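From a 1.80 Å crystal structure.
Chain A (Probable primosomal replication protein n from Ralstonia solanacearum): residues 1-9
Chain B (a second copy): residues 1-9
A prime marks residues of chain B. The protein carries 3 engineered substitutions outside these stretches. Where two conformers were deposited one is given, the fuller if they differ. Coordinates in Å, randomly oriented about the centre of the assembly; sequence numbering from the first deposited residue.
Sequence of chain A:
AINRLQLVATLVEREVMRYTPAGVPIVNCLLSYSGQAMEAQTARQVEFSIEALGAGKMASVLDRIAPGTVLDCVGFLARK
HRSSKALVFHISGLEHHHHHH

Chain A 1-9: AINRLQLVA
Chain B 1-9: AINRLQLVA

Residues 3-9 of each copy form β-strands that pair antiparallel across an exact two-fold axis, their directions 178° apart and their axes 4.7 Å apart at closest approach. The axis passes between Leu5 and Leu5′, a non-hydrogen-bonded pair with CA atoms 4.4 Å apart. Register follows: Arg4 faces Gln6′ (CA to CA 5.3 Å) and Asn3 faces Leu7′ (CA to CA 4.6 Å), each with its symmetry mate. Backbone angles are extended, with phi between -101° at Val8 and -154° at Ala9 and psi between 94° at Asn3 and 159° at Ala9; Ile2, at -65/141, leads into the strand.

Backbone hydrogen bonds carry the pairing. Arg4 N donates to Gln6′ O at 3.0 Å, and Gln6′ N returns a nearly straight bond to Arg4 O at 2.9 Å. Val8′ N reaches Ile2 O at 3.0 Å, extending the ladder beyond the strand's start. With their mates these make six bonds. CA-H...O contacts supplement them, as from Leu7′ CA to Ile2 O at 3.4 Å.

Asn3, Leu5 and Leu7 share one face. Both leucines are t,p, and their ends bend nearer the partner: Leu5 CB lies 4.1 Å from Leu5′ CD1, and Leu7 CD1 3.8 Å from Asn3′ CB. Aliphatic chains suit this buried face; the amide of Asn3 (chi1 t, chi2 10°) has OD1 and ND2 hydrogen-bonded elsewhere in the structure.

The other face carries Arg4 and Gln6. Arg4, t through chi3 with chi4 -106°, extends its guanidinium so that NH2 makes a weak hydrogen bond, 3.4 Å, to Gln6′ OE1 near the guanidinium plane; Gln6′ is m,t with chi3 -91°. Long polar chains can meet here while remaining partly solvated.

Apolar contacts close each end. Buried Val8′ (chi1 t) points toward the partner, its compact branched chain bringing CG2 within 3.6 Å of Ile2 CG2 (Ile2 t,t, its end nearing the partner) and CB 3.8 Å from Ala1 CB, where a small methyl fits. The stretches bury 836 Å² in total, Ile2 and Gln6 being most covered.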

# COMPACT_ATOMS: atom_id res chain seq x y z
N ALA A 1 2.45 15.25 0.49
CA ALA A 1 2.08 14.21 1.44
C ALA A 1 2.77 12.89 1.09
O ALA A 1 2.74 12.44 -0.06
CB ALA A 1 0.57 14.03 1.47
N ILE A 2 3.41 12.26 2.07
CA ILE A 2 4.09 11.01 1.78
C ILE A 2 3.11 9.91 1.37
O ILE A 2 2.00 9.82 1.88
CB ILE A 2 5.01 10.52 2.94
CG1 ILE A 2 5.97 9.44 2.43
CG2 ILE A 2 4.19 9.97 4.09
CD1 ILE A 2 6.98 8.98 3.45
N ASN A 3 3.53 9.11 0.40
CA ASN A 3 2.77 7.96 -0.07
C ASN A 3 3.86 7.06 -0.59
O ASN A 3 4.30 7.21 -1.73
CB ASN A 3 1.80 8.39 -1.19
CG ASN A 3 1.24 7.22 -2.01
OD1 ASN A 3 1.40 6.04 -1.68
ND2 ASN A 3 0.60 7.56 -3.12
N ARG A 4 4.32 6.14 0.26
CA ARG A 4 5.47 5.30 -0.10
C ARG A 4 5.29 3.89 0.44
O ARG A 4 5.16 3.70 1.64
CB ARG A 4 6.75 5.91 0.49
CG ARG A 4 8.03 5.14 0.17
CD ARG A 4 9.26 5.97 0.49
NE ARG A 4 10.50 5.28 0.11
CZ ARG A 4 11.35 4.74 0.98
NH1 ARG A 4 12.44 4.13 0.54
NH2 ARG A 4 11.10 4.80 2.28
N LEU A 5 5.31 2.92 -0.47
CA LEU A 5 5.20 1.52 -0.11
C LEU A 5 6.54 0.85 -0.40
O LEU A 5 7.11 1.05 -1.47
CB LEU A 5 4.11 0.84 -0.96
CG LEU A 5 3.99 -0.68 -0.71
CD1 LEU A 5 3.58 -0.95 0.73
CD2 LEU A 5 3.01 -1.35 -1.66
N GLN A 6 7.05 0.11 0.58
CA GLN A 6 8.21 -0.75 0.37
C GLN A 6 7.73 -2.17 0.51
O GLN A 6 7.07 -2.51 1.48
CB GLN A 6 9.25 -0.50 1.46
CG GLN A 6 9.79 0.91 1.53
CD GLN A 6 10.56 1.14 2.81
OE1 GLN A 6 9.99 1.57 3.82
NE2 GLN A 6 11.85 0.83 2.79
N LEU A 7 8.05 -3.02 -0.46
CA LEU A 7 7.50 -4.36 -0.46
C LEU A 7 8.53 -5.29 -1.06
O LEU A 7 9.08 -5.01 -2.12
CB LEU A 7 6.21 -4.39 -1.27
CG LEU A 7 5.33 -5.65 -1.09
CD1 LEU A 7 4.77 -5.70 0.32
CD2 LEU A 7 4.20 -5.65 -2.09
N VAL A 8 8.82 -6.39 -0.37
CA VAL A 8 9.60 -7.47 -0.96
C VAL A 8 8.61 -8.55 -1.36
O VAL A 8 7.90 -9.08 -0.52
CB VAL A 8 10.60 -8.04 0.03
CG1 VAL A 8 11.18 -9.36 -0.50
CG2 VAL A 8 11.70 -7.03 0.29
N ALA A 9 8.55 -8.87 -2.65
CA ALA A 9 7.47 -9.72 -3.14
C ALA A 9 7.89 -10.47 -4.39
O ALA A 9 8.82 -10.06 -5.08
CB ALA A 9 6.23 -8.88 -3.42
N ALA B 1 10.25 -10.40 5.07
CA ALA B 1 10.09 -9.56 3.89
C ALA B 1 9.45 -8.22 4.26
O ALA B 1 8.43 -8.17 4.95
CB ALA B 1 9.26 -10.27 2.83
N ILE B 2 10.05 -7.12 3.81
CA ILE B 2 9.48 -5.82 4.15
C ILE B 2 8.10 -5.63 3.53
O ILE B 2 7.83 -6.07 2.42
CB ILE B 2 10.41 -4.63 3.81
CG1 ILE B 2 9.94 -3.36 4.53
CG2 ILE B 2 10.45 -4.38 2.32
CD1 ILE B 2 10.85 -2.17 4.35
N ASN B 3 7.22 -5.01 4.30
CA ASN B 3 5.87 -4.66 3.85
C ASN B 3 5.56 -3.46 4.71
O ASN B 3 5.11 -3.61 5.85
CB ASN B 3 4.91 -5.83 4.12
CG ASN B 3 3.42 -5.44 4.05
OD1 ASN B 3 3.04 -4.34 3.62
ND2 ASN B 3 2.57 -6.35 4.51
N ARG B 4 5.82 -2.27 4.17
CA ARG B 4 5.68 -1.04 4.97
C ARG B 4 5.14 0.09 4.12
O ARG B 4 5.75 0.46 3.12
CB ARG B 4 7.04 -0.64 5.54
CG ARG B 4 7.03 0.61 6.41
CD ARG B 4 8.32 0.75 7.20
NE ARG B 4 8.30 1.89 8.11
CZ ARG B 4 8.97 3.02 7.91
NH1 ARG B 4 8.88 4.02 8.78
NH2 ARG B 4 9.74 3.16 6.83
N LEU B 5 3.99 0.63 4.54
CA LEU B 5 3.37 1.75 3.86
C LEU B 5 3.47 2.97 4.77
O LEU B 5 3.16 2.88 5.96
CB LEU B 5 1.89 1.46 3.58
CG LEU B 5 1.13 2.63 2.95
CD1 LEU B 5 1.71 2.97 1.58
CD2 LEU B 5 -0.37 2.36 2.82
N GLN B 6 3.93 4.09 4.22
CA GLN B 6 3.89 5.37 4.92
C GLN B 6 2.92 6.24 4.15
O GLN B 6 3.04 6.37 2.94
CB GLN B 6 5.25 6.04 4.89
CG GLN B 6 6.38 5.26 5.54
CD GLN B 6 7.72 5.84 5.18
OE1 GLN B 6 8.35 5.44 4.20
NE2 GLN B 6 8.17 6.82 5.97
N LEU B 7 1.96 6.84 4.84
CA LEU B 7 0.93 7.58 4.14
C LEU B 7 0.51 8.75 5.01
O LEU B 7 0.25 8.57 6.20
CB LEU B 7 -0.26 6.66 3.87
CG LEU B 7 -1.30 7.19 2.86
CD1 LEU B 7 -0.68 7.26 1.47
CD2 LEU B 7 -2.52 6.30 2.82
N VAL B 8 0.48 9.94 4.43
CA VAL B 8 -0.14 11.08 5.10
C VAL B 8 -1.51 11.26 4.47
O VAL B 8 -1.61 11.48 3.27
CB VAL B 8 0.68 12.35 4.90
CG1 VAL B 8 -0.13 13.58 5.33
CG2 VAL B 8 1.97 12.26 5.70
N ALA B 9 -2.56 11.16 5.27
CA ALA B 9 -3.90 11.08 4.70
C ALA B 9 -4.94 11.60 5.68
O ALA B 9 -4.70 11.64 6.88
CB ALA B 9 -4.22 9.65 4.30